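Local coordinates for protein cysteine protease-like VirA (Shigella flexneri, PDB 3EB8) that is a secreted virulence effector required for bacterial entry into epithelial cells and spreading, with a proposed but disputed alpha-tubulin protease activity, at residues 34-38 with 86-90; 124-130 with 242-248; 323-328 with 341-347. All coordinates share one frame; numbering follows the deposited sequence.

Contact 1 of 3, residues 34-38 with 86-90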
ATOM      1  N   GLY A  34      21.312 -10.093   9.604  1.00 69.46           N
ATOM      2  CA  GLY A  34      20.377  -9.094  10.080  1.00 67.91           C
ATOM      3  C   GLY A  34      20.051  -8.019   9.053  1.00 65.99           C
ATOM      4  O   GLY A  34      19.274  -7.108   9.332  1.00 64.72           O
ATOM      5  N   GLU A  35      20.635  -8.124   7.863  1.00 65.93           N
ATOM      6  CA  GLU A  35      20.374  -7.159   6.797  1.00 64.35           C
ATOM      7  C   GLU A  35      18.918  -7.172   6.344  1.00 62.82           C
ATOM      8  O   GLU A  35      18.358  -8.224   6.035  1.00 63.04           O
ATOM      9  CB  GLU A  35      21.290  -7.414   5.598  1.00 64.87           C
ATOM     10  CG  GLU A  35      20.999  -6.542   4.406  1.00 63.48           C
ATOM     11  CD  GLU A  35      21.912  -6.853   3.233  1.00 70.82           C
ATOM     12  OE1 GLU A  35      23.079  -7.236   3.478  1.00 66.92           O
ATOM     13  OE2 GLU A  35      21.467  -6.719   2.067  1.00 63.41           O
ATOM     14  N   PHE A  36      18.315  -5.987   6.301  1.00 61.43           N
ATOM     15  CA  PHE A  36      16.927  -5.850   5.903  1.00 60.02           C
ATOM     16  C   PHE A  36      16.787  -4.969   4.668  1.00 58.95           C
ATOM     17  O   PHE A  36      15.755  -4.994   4.001  1.00 58.01           O
ATOM     18  CB  PHE A  36      16.077  -5.301   7.055  1.00 59.47           C
ATOM     19  CG  PHE A  36      16.437  -3.902   7.455  1.00 59.20           C
ATOM     20  CD1 PHE A  36      15.834  -2.816   6.839  1.00 57.96           C
ATOM     21  CD2 PHE A  36      17.377  -3.673   8.437  1.00 60.42           C
ATOM     22  CE1 PHE A  36      16.160  -1.534   7.190  1.00 57.95           C
ATOM     23  CE2 PHE A  36      17.706  -2.383   8.798  1.00 60.41           C
ATOM     24  CZ  PHE A  36      17.092  -1.313   8.171  1.00 59.19           C
ATOM     25  N   ALA A  37      17.819  -4.192   4.356  1.00 59.25           N
ATOM     26  CA  ALA A  37      17.805  -3.391   3.134  1.00 58.52           C
ATOM     27  C   ALA A  37      19.188  -3.215   2.521  1.00 59.42           C
ATOM     28  O   ALA A  37      20.206  -3.340   3.194  1.00 60.49           O
ATOM     29  CB  ALA A  37      17.167  -2.053   3.375  1.00 57.53           C
ATOM     30  N   HIS A  38      19.212  -2.919   1.229  1.00 59.09           N
ATOM     31  CA  HIS A  38      20.465  -2.694   0.530  1.00 59.93           C
ATOM     32  C   HIS A  38      20.296  -1.664  -0.570  1.00 59.32           C
ATOM     33  O   HIS A  38      19.209  -1.479  -1.114  1.00 58.41           O
ATOM     34  CB  HIS A  38      20.953  -3.981  -0.116  1.00 60.92           C
ATOM     35  CG  HIS A  38      20.060  -4.457  -1.214  1.00 60.48           C
ATOM     36  ND1 HIS A  38      19.018  -5.325  -0.995  1.00 60.22           N
ATOM     37  CD2 HIS A  38      20.030  -4.147  -2.528  1.00 60.39           C
ATOM     38  CE1 HIS A  38      18.396  -5.551  -2.138  1.00 60.04           C
ATOM     39  NE2 HIS A  38      18.990  -4.849  -3.082  1.00 65.43           N
ATOM     40  N   GLN A  86       8.093  -2.348   1.747  1.00 52.05           N
ATOM     41  CA  GLN A  86       7.907  -3.237   2.881  1.00 52.32           C
ATOM     42  C   GLN A  86       9.251  -3.818   3.320  1.00 53.25           C
ATOM     43  O   GLN A  86       9.859  -4.615   2.613  1.00 53.95           O
ATOM     44  CB  GLN A  86       6.902  -4.341   2.533  1.00 52.44           C
ATOM     45  CG  GLN A  86       5.557  -3.824   2.028  1.00 51.69           C
ATOM     46  CD  GLN A  86       4.609  -4.955   1.654  1.00 52.05           C
ATOM     47  OE1 GLN A  86       4.895  -5.750   0.754  1.00 52.81           O
ATOM     48  NE2 GLN A  86       3.487  -5.049   2.361  1.00 51.67           N
ATOM     49  N   PHE A  87       9.717  -3.394   4.485  1.00 53.42           N
ATOM     50  CA  PHE A  87      10.968  -3.895   5.029  1.00 54.47           C
ATOM     51  C   PHE A  87      10.725  -4.812   6.220  1.00 55.11           C
ATOM     52  O   PHE A  87       9.745  -4.672   6.949  1.00 54.67           O
ATOM     53  CB  PHE A  87      11.885  -2.748   5.461  1.00 54.63           C
ATOM     54  CG  PHE A  87      12.339  -1.881   4.333  1.00 54.32           C
ATOM     55  CD1 PHE A  87      11.626  -0.748   3.980  1.00 53.50           C
ATOM     56  CD2 PHE A  87      13.487  -2.196   3.623  1.00 55.02           C
ATOM     57  CE1 PHE A  87      12.052   0.053   2.932  1.00 53.42           C
ATOM     58  CE2 PHE A  87      13.918  -1.396   2.565  1.00 54.87           C
ATOM     59  CZ  PHE A  87      13.203  -0.273   2.222  1.00 54.09           C
ATOM     60  N   ASN A  88      11.640  -5.748   6.419  1.00 56.30           N
ATOM     61  CA  ASN A  88      11.601  -6.538   7.621  1.00 57.28           C
ATOM     62  C   ASN A  88      12.225  -5.767   8.780  1.00 57.65           C
ATOM     63  O   ASN A  88      13.410  -5.910   9.059  1.00 59.73           O
ATOM     64  CB  ASN A  88      12.280  -7.888   7.419  1.00 58.60           C
ATOM     65  CG  ASN A  88      11.668  -8.953   8.278  1.00 85.16           C
ATOM     66  OD1 ASN A  88      12.262  -9.389   9.264  1.00 85.77           O
ATOM     67  ND2 ASN A  88      10.444  -9.351   7.940  1.00 93.81           N
ATOM     68  N   LEU A  89      11.423  -4.931   9.439  1.00 56.94           N
ATOM     69  CA  LEU A  89      11.909  -4.137  10.561  1.00 57.52           C
ATOM     70  C   LEU A  89      11.692  -4.853  11.898  1.00 58.60           C
ATOM     71  O   LEU A  89      12.274  -4.475  12.909  1.00 59.61           O
ATOM     72  CB  LEU A  89      11.255  -2.757  10.576  1.00 56.50           C
ATOM     73  CG  LEU A  89      11.316  -2.007   9.252  1.00 55.54           C
ATOM     74  CD1 LEU A  89      10.560  -0.707   9.351  1.00 54.76           C
ATOM     75  CD2 LEU A  89      12.753  -1.771   8.838  1.00 56.25           C
ATOM     76  N   GLY A  90      10.859  -5.892  11.884  1.00 67.33           N
ATOM     77  CA  GLY A  90      10.580  -6.681  13.069  1.00 59.69           C
ATOM     78  C   GLY A  90       9.898  -5.916  14.190  1.00 59.60           C
ATOM     79  O   GLY A  90       9.942  -6.319  15.342  1.00 66.14           O
TER

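Contact 2 of 3, residues 124-130 with 242-248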
ATOM      1  N   ILE A 124       5.008  -8.128   8.633  1.00 55.05           N
ATOM      2  CA  ILE A 124       4.549  -9.070   9.637  1.00 55.98           C
ATOM      3  C   ILE A 124       4.831 -10.472   9.114  1.00 57.24           C
ATOM      4  O   ILE A 124       4.275 -10.877   8.095  1.00 57.66           O
ATOM      5  CB  ILE A 124       3.028  -8.922   9.872  1.00 55.26           C
ATOM      6  CG1 ILE A 124       2.670  -7.461  10.175  1.00 54.06           C
ATOM      7  CG2 ILE A 124       2.560  -9.827  10.974  1.00 56.30           C
ATOM      8  CD1 ILE A 124       3.564  -6.828  11.221  1.00 54.46           C
ATOM      9  N   PRO A 125       5.725 -11.213   9.780  1.00 63.13           N
ATOM     10  CA  PRO A 125       6.064 -12.557   9.293  1.00 71.44           C
ATOM     11  C   PRO A 125       4.847 -13.487   9.244  1.00 78.00           C
ATOM     12  O   PRO A 125       4.121 -13.627  10.232  1.00 79.32           O
ATOM     13  CB  PRO A 125       7.082 -13.063  10.325  1.00 68.08           C
ATOM     14  CG  PRO A 125       7.653 -11.833  10.936  1.00 71.03           C
ATOM     15  CD  PRO A 125       6.521 -10.833  10.958  1.00 66.92           C
ATOM     16  N   ASN A 126       4.642 -14.106   8.083  1.00 83.96           N
ATOM     17  CA  ASN A 126       3.502 -14.982   7.839  1.00107.49           C
ATOM     18  C   ASN A 126       3.919 -16.426   7.603  1.00104.70           C
ATOM     19  O   ASN A 126       3.818 -16.927   6.479  1.00107.09           O
ATOM     20  CB  ASN A 126       2.706 -14.496   6.619  1.00119.35           C
ATOM     21  CG  ASN A 126       1.830 -13.289   6.925  1.00111.84           C
ATOM     22  OD1 ASN A 126       1.446 -13.066   8.075  1.00 96.72           O
ATOM     23  ND2 ASN A 126       1.503 -12.509   5.889  1.00106.78           N
ATOM     24  N   ASP A 127       4.383 -17.090   8.656  1.00 99.41           N
ATOM     25  CA  ASP A 127       4.761 -18.498   8.572  1.00102.94           C
ATOM     26  C   ASP A 127       3.511 -19.342   8.764  1.00108.33           C
ATOM     27  O   ASP A 127       3.349 -20.398   8.147  1.00109.96           O
ATOM     28  CB  ASP A 127       5.770 -18.844   9.667  1.00101.73           C
ATOM     29  CG  ASP A 127       6.512 -17.631  10.171  1.00114.21           C
ATOM     30  OD1 ASP A 127       6.903 -16.792   9.334  1.00118.62           O
ATOM     31  OD2 ASP A 127       6.693 -17.511  11.402  1.00117.67           O
ATOM     32  N   ASP A 128       2.635 -18.865   9.638  1.00102.65           N
ATOM     33  CA  ASP A 128       1.376 -19.532   9.905  1.00 94.71           C
ATOM     34  C   ASP A 128       0.264 -18.857   9.115  1.00 87.21           C
ATOM     35  O   ASP A 128      -0.697 -18.346   9.697  1.00 90.46           O
ATOM     36  CB  ASP A 128       1.067 -19.482  11.401  1.00103.98           C
ATOM     37  CG  ASP A 128       1.391 -18.126  12.020  1.00107.82           C
ATOM     38  OD1 ASP A 128       2.305 -18.072  12.875  1.00111.05           O
ATOM     39  OD2 ASP A 128       0.742 -17.117  11.646  1.00 93.21           O
ATOM     40  N   TYR A 129       0.402 -18.853   7.792  1.00 69.74           N
ATOM     41  CA  TYR A 129      -0.577 -18.211   6.920  1.00 70.08           C
ATOM     42  C   TYR A 129      -1.822 -19.074   6.800  1.00 64.75           C
ATOM     43  O   TYR A 129      -1.751 -20.294   6.872  1.00 66.04           O
ATOM     44  CB  TYR A 129       0.018 -17.938   5.538  1.00 61.49           C
ATOM     45  CG  TYR A 129       0.530 -19.177   4.879  1.00 74.28           C
ATOM     46  CD1 TYR A 129      -0.324 -20.011   4.156  1.00 79.24           C
ATOM     47  CD2 TYR A 129       1.867 -19.545   4.995  1.00 84.07           C
ATOM     48  CE1 TYR A 129       0.144 -21.175   3.554  1.00 72.23           C
ATOM     49  CE2 TYR A 129       2.347 -20.708   4.396  1.00 73.83           C
ATOM     50  CZ  TYR A 129       1.479 -21.513   3.682  1.00 76.43           C
ATOM     51  OH  TYR A 129       1.950 -22.658   3.094  1.00 92.98           O
ATOM     52  N   PHE A 130      -2.962 -18.423   6.628  1.00 64.06           N
ATOM     53  CA  PHE A 130      -4.229 -19.112   6.450  1.00 64.74           C
ATOM     54  C   PHE A 130      -4.308 -19.766   5.084  1.00 63.80           C
ATOM     55  O   PHE A 130      -3.696 -19.287   4.127  1.00 65.53           O
ATOM     56  CB  PHE A 130      -5.394 -18.130   6.589  1.00 64.56           C
ATOM     57  CG  PHE A 130      -5.497 -17.499   7.941  1.00 66.68           C
ATOM     58  CD1 PHE A 130      -5.309 -18.252   9.095  1.00 69.64           C
ATOM     59  CD2 PHE A 130      -5.802 -16.151   8.065  1.00 66.03           C
ATOM     60  CE1 PHE A 130      -5.405 -17.660  10.353  1.00 71.97           C
ATOM     61  CE2 PHE A 130      -5.912 -15.554   9.319  1.00 68.31           C
ATOM     62  CZ  PHE A 130      -5.714 -16.302  10.462  1.00 71.31           C
ATOM     63  N   ILE A 242      -5.908  -9.914   6.115  1.00 49.12           N
ATOM     64  CA  ILE A 242      -5.908 -10.895   7.192  1.00 50.35           C
ATOM     65  C   ILE A 242      -5.311 -12.199   6.674  1.00 56.46           C
ATOM     66  O   ILE A 242      -6.029 -13.033   6.147  1.00 55.37           O
ATOM     67  CB  ILE A 242      -7.320 -11.139   7.751  1.00 59.71           C
ATOM     68  CG1 ILE A 242      -8.003  -9.814   8.062  1.00 51.09           C
ATOM     69  CG2 ILE A 242      -7.248 -11.972   9.015  1.00 67.90           C
ATOM     70  CD1 ILE A 242      -7.305  -9.030   9.121  1.00 55.15           C
ATOM     71  N   THR A 243      -3.998 -12.370   6.807  1.00 51.32           N
ATOM     72  CA  THR A 243      -3.339 -13.515   6.196  1.00 76.58           C
ATOM     73  C   THR A 243      -2.817 -14.517   7.208  1.00 77.51           C
ATOM     74  O   THR A 243      -2.336 -15.581   6.830  1.00 75.64           O
ATOM     75  CB  THR A 243      -2.167 -13.092   5.269  1.00 58.78           C
ATOM     76  OG1 THR A 243      -1.201 -12.354   6.021  1.00 54.50           O
ATOM     77  CG2 THR A 243      -2.670 -12.247   4.110  1.00 49.89           C
ATOM     78  N   SER A 244      -2.899 -14.184   8.492  1.00 53.90           N
ATOM     79  CA  SER A 244      -2.355 -15.076   9.506  1.00 55.42           C
ATOM     80  C   SER A 244      -2.719 -14.652  10.912  1.00 55.97           C
ATOM     81  O   SER A 244      -3.128 -13.513  11.149  1.00 57.10           O
ATOM     82  CB  SER A 244      -0.833 -15.130   9.388  1.00 55.58           C
ATOM     83  OG  SER A 244      -0.264 -13.916   9.835  1.00 60.05           O
ATOM     84  N   SER A 245      -2.542 -15.581  11.845  1.00 57.55           N
ATOM     85  CA  SER A 245      -2.702 -15.316  13.265  1.00 58.33           C
ATOM     86  C   SER A 245      -1.767 -14.186  13.685  1.00 61.80           C
ATOM     87  O   SER A 245      -2.116 -13.375  14.548  1.00 61.58           O
ATOM     88  CB  SER A 245      -2.377 -16.577  14.059  1.00 60.30           C
ATOM     89  OG  SER A 245      -2.907 -17.711  13.405  1.00100.37           O
ATOM     90  N   SER A 246      -0.586 -14.134  13.063  1.00 58.55           N
ATOM     91  CA  SER A 246       0.429 -13.132  13.391  1.00 56.73           C
ATOM     92  C   SER A 246      -0.040 -11.730  13.044  1.00 58.86           C
ATOM     93  O   SER A 246       0.171 -10.793  13.809  1.00 56.05           O
ATOM     94  CB  SER A 246       1.745 -13.433  12.679  1.00 64.64           C
ATOM     95  OG  SER A 246       2.118 -14.777  12.887  1.00 63.60           O
ATOM     96  N   VAL A 247      -0.669 -11.589  11.884  1.00 54.22           N
ATOM     97  CA  VAL A 247      -1.248 -10.310  11.490  1.00 52.89           C
ATOM     98  C   VAL A 247      -2.406  -9.962  12.423  1.00 53.04           C
ATOM     99  O   VAL A 247      -2.533  -8.823  12.891  1.00 52.46           O
ATOM    100  CB  VAL A 247      -1.765 -10.349  10.034  1.00 58.70           C
ATOM    101  CG1 VAL A 247      -2.676  -9.167   9.748  1.00 50.88           C
ATOM    102  CG2 VAL A 247      -0.599 -10.360   9.053  1.00 51.62           C
ATOM    103  N   GLU A 248      -3.250 -10.950  12.696  1.00 53.89           N
ATOM    104  CA  GLU A 248      -4.316 -10.759  13.660  1.00 59.64           C
ATOM    105  C   GLU A 248      -3.775 -10.199  14.974  1.00 59.16           C
ATOM    106  O   GLU A 248      -4.365  -9.295  15.556  1.00 59.14           O
ATOM    107  CB  GLU A 248      -5.044 -12.080  13.917  1.00 55.56           C
ATOM    108  CG  GLU A 248      -6.036 -12.437  12.824  1.00 55.09           C
ATOM    109  CD  GLU A 248      -6.865 -13.669  13.155  1.00 71.93           C
ATOM    110  OE1 GLU A 248      -6.448 -14.463  14.034  1.00 80.16           O
ATOM    111  OE2 GLU A 248      -7.932 -13.845  12.526  1.00 65.96           O
TER

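Contact 3 of 3, residues 323-328 with 341-347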
ATOM      1  N   THR A 323      -0.766  -4.273   1.757  1.00 45.64           N
ATOM      2  CA  THR A 323      -0.645  -5.610   1.220  1.00 45.87           C
ATOM      3  C   THR A 323      -0.178  -5.542  -0.219  1.00 48.71           C
ATOM      4  O   THR A 323      -0.737  -4.797  -1.023  1.00 49.64           O
ATOM      5  CB  THR A 323      -1.970  -6.337   1.223  1.00 57.86           C
ATOM      6  OG1 THR A 323      -2.626  -6.118   2.474  1.00 54.93           O
ATOM      7  CG2 THR A 323      -1.756  -7.842   0.978  1.00 46.33           C
ATOM      8  N   SER A 324       0.846  -6.330  -0.533  1.00 45.93           N
ATOM      9  CA  SER A 324       1.364  -6.443  -1.883  1.00 48.84           C
ATOM     10  C   SER A 324       1.314  -7.900  -2.360  1.00 52.87           C
ATOM     11  O   SER A 324       1.497  -8.833  -1.568  1.00 46.57           O
ATOM     12  CB  SER A 324       2.804  -5.967  -1.917  1.00 46.04           C
ATOM     13  OG  SER A 324       3.594  -6.862  -1.166  1.00 57.88           O
ATOM     14  N   TYR A 325       1.109  -8.070  -3.664  1.00 45.58           N
ATOM     15  CA  TYR A 325       1.006  -9.369  -4.286  1.00 45.76           C
ATOM     16  C   TYR A 325       1.076  -9.277  -5.813  1.00 47.78           C
ATOM     17  O   TYR A 325       0.944  -8.194  -6.408  1.00 46.43           O
ATOM     18  CB  TYR A 325      -0.309 -10.026  -3.900  1.00 45.77           C
ATOM     19  CG  TYR A 325      -1.497  -9.139  -4.118  1.00 45.14           C
ATOM     20  CD1 TYR A 325      -2.221  -9.184  -5.287  1.00 44.66           C
ATOM     21  CD2 TYR A 325      -1.893  -8.246  -3.146  1.00 45.07           C
ATOM     22  CE1 TYR A 325      -3.316  -8.364  -5.469  1.00 44.18           C
ATOM     23  CE2 TYR A 325      -2.974  -7.422  -3.317  1.00 44.58           C
ATOM     24  CZ  TYR A 325      -3.687  -7.478  -4.468  1.00 46.65           C
ATOM     25  OH  TYR A 325      -4.780  -6.650  -4.609  1.00 43.75           O
ATOM     26  N   LEU A 326       1.246 -10.442  -6.432  1.00 45.52           N
ATOM     27  CA  LEU A 326       1.262 -10.596  -7.879  1.00 54.10           C
ATOM     28  C   LEU A 326      -0.071 -11.164  -8.366  1.00 44.85           C
ATOM     29  O   LEU A 326      -0.604 -12.108  -7.783  1.00 74.50           O
ATOM     30  CB  LEU A 326       2.350 -11.600  -8.242  1.00 50.22           C
ATOM     31  CG  LEU A 326       3.388 -11.247  -9.288  1.00 64.54           C
ATOM     32  CD1 LEU A 326       4.179 -10.024  -8.839  1.00 55.57           C
ATOM     33  CD2 LEU A 326       4.300 -12.443  -9.454  1.00 52.94           C
ATOM     34  N   VAL A 327      -0.599 -10.602  -9.442  1.00 46.32           N
ATOM     35  CA  VAL A 327      -1.741 -11.192 -10.119  1.00 44.02           C
ATOM     36  C   VAL A 327      -1.313 -11.721 -11.482  1.00 48.05           C
ATOM     37  O   VAL A 327      -0.908 -10.940 -12.354  1.00 43.63           O
ATOM     38  CB  VAL A 327      -2.871 -10.176 -10.332  1.00 43.49           C
ATOM     39  CG1 VAL A 327      -4.067 -10.879 -10.981  1.00 43.30           C
ATOM     40  CG2 VAL A 327      -3.253  -9.510  -9.013  1.00 43.58           C
ATOM     41  N   HIS A 328      -1.403 -13.041 -11.660  1.00 55.19           N
ATOM     42  CA  HIS A 328      -0.940 -13.710 -12.879  1.00 58.26           C
ATOM     43  C   HIS A 328      -1.808 -13.376 -14.110  1.00 51.84           C
ATOM     44  O   HIS A 328      -2.980 -13.010 -13.993  1.00 57.95           O
ATOM     45  CB  HIS A 328      -0.830 -15.238 -12.650  1.00 55.75           C
ATOM     46  CG  HIS A 328      -2.134 -15.973 -12.760  1.00 49.97           C
ATOM     47  ND1 HIS A 328      -2.844 -16.410 -11.659  1.00 62.04           N
ATOM     48  CD2 HIS A 328      -2.863 -16.338 -13.843  1.00 50.95           C
ATOM     49  CE1 HIS A 328      -3.955 -17.007 -12.057  1.00 51.86           C
ATOM     50  NE2 HIS A 328      -3.992 -16.974 -13.378  1.00 59.03           N
ATOM     51  N   ALA A 341      -5.966 -17.046  -7.416  1.00 46.95           N
ATOM     52  CA  ALA A 341      -4.802 -16.297  -7.909  1.00 49.39           C
ATOM     53  C   ALA A 341      -3.987 -15.623  -6.790  1.00 53.12           C
ATOM     54  O   ALA A 341      -2.767 -15.515  -6.894  1.00 46.65           O
ATOM     55  CB  ALA A 341      -5.217 -15.281  -8.965  1.00 45.39           C
ATOM     56  N   ILE A 342      -4.666 -15.200  -5.723  1.00 57.86           N
ATOM     57  CA  ILE A 342      -4.045 -14.424  -4.642  1.00 46.84           C
ATOM     58  C   ILE A 342      -4.326 -15.010  -3.257  1.00 52.53           C
ATOM     59  O   ILE A 342      -5.052 -14.406  -2.471  1.00 47.71           O
ATOM     60  CB  ILE A 342      -4.563 -12.960  -4.632  1.00 50.51           C
ATOM     61  CG1 ILE A 342      -4.784 -12.456  -6.065  1.00 45.22           C
ATOM     62  CG2 ILE A 342      -3.599 -12.057  -3.836  1.00 46.03           C
ATOM     63  CD1 ILE A 342      -5.510 -11.144  -6.153  1.00 44.71           C
ATOM     64  N   PRO A 343      -3.775 -16.206  -2.974  1.00 53.81           N
ATOM     65  CA  PRO A 343      -3.920 -16.864  -1.672  1.00 54.08           C
ATOM     66  C   PRO A 343      -3.147 -16.088  -0.620  1.00 49.95           C
ATOM     67  O   PRO A 343      -2.180 -15.437  -0.988  1.00 56.41           O
ATOM     68  CB  PRO A 343      -3.220 -18.223  -1.898  1.00 50.82           C
ATOM     69  CG  PRO A 343      -2.247 -17.954  -3.007  1.00 50.12           C
ATOM     70  CD  PRO A 343      -3.060 -17.080  -3.928  1.00 48.92           C
ATOM     71  N   PRO A 344      -3.550 -16.177   0.662  1.00 50.68           N
ATOM     72  CA  PRO A 344      -2.838 -15.553   1.789  1.00 50.93           C
ATOM     73  C   PRO A 344      -1.305 -15.694   1.729  1.00 51.21           C
ATOM     74  O   PRO A 344      -0.590 -14.702   1.940  1.00 50.73           O
ATOM     75  CB  PRO A 344      -3.394 -16.302   3.002  1.00 52.17           C
ATOM     76  CG  PRO A 344      -4.771 -16.675   2.599  1.00 52.12           C
ATOM     77  CD  PRO A 344      -4.757 -16.897   1.108  1.00 51.40           C
ATOM     78  N   GLU A 345      -0.822 -16.899   1.442  1.00 52.04           N
ATOM     79  CA  GLU A 345       0.607 -17.174   1.367  1.00 69.35           C
ATOM     80  C   GLU A 345       1.351 -16.303   0.361  1.00 61.27           C
ATOM     81  O   GLU A 345       2.542 -16.068   0.510  1.00 54.30           O
ATOM     82  CB  GLU A 345       0.855 -18.655   1.049  1.00 73.94           C
ATOM     83  CG  GLU A 345      -0.161 -19.254   0.087  1.00105.76           C
ATOM     84  CD  GLU A 345      -0.192 -20.781   0.118  1.00127.45           C
ATOM     85  OE1 GLU A 345       0.815 -21.409  -0.284  1.00131.10           O
ATOM     86  OE2 GLU A 345      -1.230 -21.350   0.536  1.00127.70           O
ATOM     87  N   SER A 346       0.673 -15.836  -0.676  1.00 50.37           N
ATOM     88  CA  SER A 346       1.361 -14.978  -1.641  1.00 66.65           C
ATOM     89  C   SER A 346       1.158 -13.479  -1.424  1.00 58.17           C
ATOM     90  O   SER A 346       1.648 -12.663  -2.212  1.00 57.83           O
ATOM     91  CB  SER A 346       1.029 -15.375  -3.082  1.00 60.46           C
ATOM     92  OG  SER A 346      -0.260 -15.938  -3.162  1.00 71.75           O
ATOM     93  N   ARG A 347       0.456 -13.114  -0.356  1.00 48.78           N
ATOM     94  CA  ARG A 347       0.314 -11.699  -0.016  1.00 48.25           C
ATOM     95  C   ARG A 347       1.304 -11.350   1.068  1.00 52.60           C
ATOM     96  O   ARG A 347       1.452 -12.091   2.035  1.00 51.07           O
ATOM     97  CB  ARG A 347      -1.086 -11.351   0.490  1.00 47.87           C
ATOM     98  CG  ARG A 347      -2.223 -11.742  -0.392  1.00 47.49           C
ATOM     99  CD  ARG A 347      -3.501 -11.551   0.350  1.00 47.53           C
ATOM    100  NE  ARG A 347      -4.462 -12.542  -0.071  1.00 47.79           N
ATOM    101  CZ  ARG A 347      -5.531 -12.896   0.628  1.00 50.74           C
ATOM    102  NH1 ARG A 347      -5.794 -12.323   1.796  1.00 48.45           N
ATOM    103  NH2 ARG A 347      -6.344 -13.825   0.149  1.00 48.55           N
TER
HETATM  104  O   HOH W   1      -1.455 -14.896  -9.235  1.00 39.86           O

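Contact 1 of 3, residues 34-38 with 86-90
Phe-36 and Asn-88 bring the two backbones nearest, with 5.6 Å between their CA atoms, yet no hydrogen bond runs from residues 34-38 to 86-90, so the segments meet chiefly through side chains, and not as paired strands of one sheet. Phe-36 and Ala-37 both aim their CB atoms at the opposing segment, and Phe-87 answers from the other side. The CG of Phe-36 lies between its own backbone N and carbonyl carbon (chi1 65°), a torsion that sets the ring beside both Phe-87 and Leu-89. Its CD1 comes 4.0 Å from Phe-87 CD2, which sits at the edge of the Phe-36 ring, and its CE1 meets Leu-89 CD2 at 3.8 Å. Leucine suits this place because its branched end can reach the ring although its CB does not point that way.

Two successive residues can face the same way because Phe-36 and Ala-37 form a classic beta bulge, both lying opposite Leu-48 of the adjacent strand. The contact joins the five-stranded antiparallel sheet containing 35-41 to the short strand 86-87 of the mixed sheet. On the other segment, Asn-88 is the centre of an inverse gamma turn, closed by a weak bond from Leu-89 N to Phe-87 O; Asn-88 O lies 3.4 Å from Phe-36 CB.

The small methyl of Ala-37 fits closely against Phe-87, CB to CE2 being 3.4 Å. In the plane of that same ring, Phe-36 O approaches CD2 at 3.6 Å, an arrangement that probably suits a carbonyl oxygen, since the hydrogens on an aromatic rim are slightly positive. Pro-25, Leu-82 and Cys-120 also touch Phe-87, while Leu-48 and Leu-50 pack on Phe-36.

Contact 2 of 3, residues 124-130 with 242-248
Asn-126 and Ser-244 meet through a short hydrogen bond, Ser-244 OG giving its proton to Asn-126 OD1 at 2.6 Å from above the carbonyl plane. Two residues on, Ser-246 OG donates to Asp-128 OD2 at 3.0 Å, on the syn lone pair of that oxygen, the side of the other carboxylate oxygen. Phe-130 adds a backbone bond, its N reaching Thr-243 O at 2.9 Å, and lays its ring against the chain: Ser-244 CA stands over one face in a CH-pi contact, 3.7 Å from the centroid. With CG beside the backbone N (chi1 -63°), the flat ring comes alongside the peptide groups of residues 243-245, while CE2 touches Ile-242 CG2 at 3.8 Å.

These bonds gather at the start of helix 245-265, within the region designated as the tubulin-binding domain. Ser-244 is its N-cap: the same OG that donates to Asn-126 accepts from Val-247 N at 3.1 Å, and serine suits the post because one short hydroxyl can do both. The carboxylate of Asp-128 beside this first turn is probably stabilised by the positive end of the helix dipole.

Further out, Ile-124 turns its CG2 branch onto Val-247 CG2, 3.7 Å away, the two side chains crossing at about a right angle; beta-branched residues present such methyls close to the backbone. Strand 348-356 packs on this pair, Val-349 touching Val-247 and bonding to the Ile-124 backbone, and Phe-351 touching Ile-124. Thr-243 is packed by Val-349, Pro-344 and Arg-347.

Contact 3 of 3, residues 323-328 with 341-347
Tyr-325 and Ile-342 pack where the end of strand 315-327 meets the loop that leads from helix 335-341 into strand 348-356, the last part of the connection between two antiparallel neighbours in the mixed sheet. Ile-342, the first residue to leave the helix, lays CG2 over one face of the Tyr-325 ring in a CH-pi contact, 3.9 Å from the centroid and 30° off the normal. Its CD1 lies 3.6 Å from Tyr-325 CE1 and also meets Val-327 CG2 at 4.0 Å, so a single isoleucine serves two strand residues. The tyrosine hydroxyl is bonded to Ser-234 of helix 226-234.

Arg-347 covers Thr-323 with its aliphatic part, CB to CG2 3.6 Å, while its head folds back on its own loop. NE and NH2 approach side-on and both donate to Ile-342 O, which lies in the guanidinium plane; NH1 binds Leu-240 O. The two bonds bridge the 3-10 turn at 344-346 and probably help to hold the loop's shape.

At the far end, beside His-328, an ordered water ties the segments together: it accepts from His-328 N at 3.1 Å and donates to Leu-326 O and, at 2.8 Å, to Ala-341 O.

How the contacts relate
Strands 86-87 and 315-327, from contacts 1 and 3, belong to the mixed sheet, and its strand 348-356 has partners near each contact: Ser-350 for Gln-86, Val-349 for Ile-124 and Gln-348 for Ser-324. Contact 1 and contact 3, with centres 20 Å apart, touch through a probable hydrogen bond of 2.6 Å between Gln-86 OE1 and Ser-324 OG. Contacts 2 and 3 are closer, about 13 Å between centres, and pack directly: Phe-130 O lies 3.2 Å from Pro-344 CB. Contacts 1 and 2 do not touch, their nearest atoms being about 5 Å apart. Of the six segments, 242-248 alone lies in the tubulin-binding region; contact 2 joins the start of helix 245-265 there to the loop after strand 121-123.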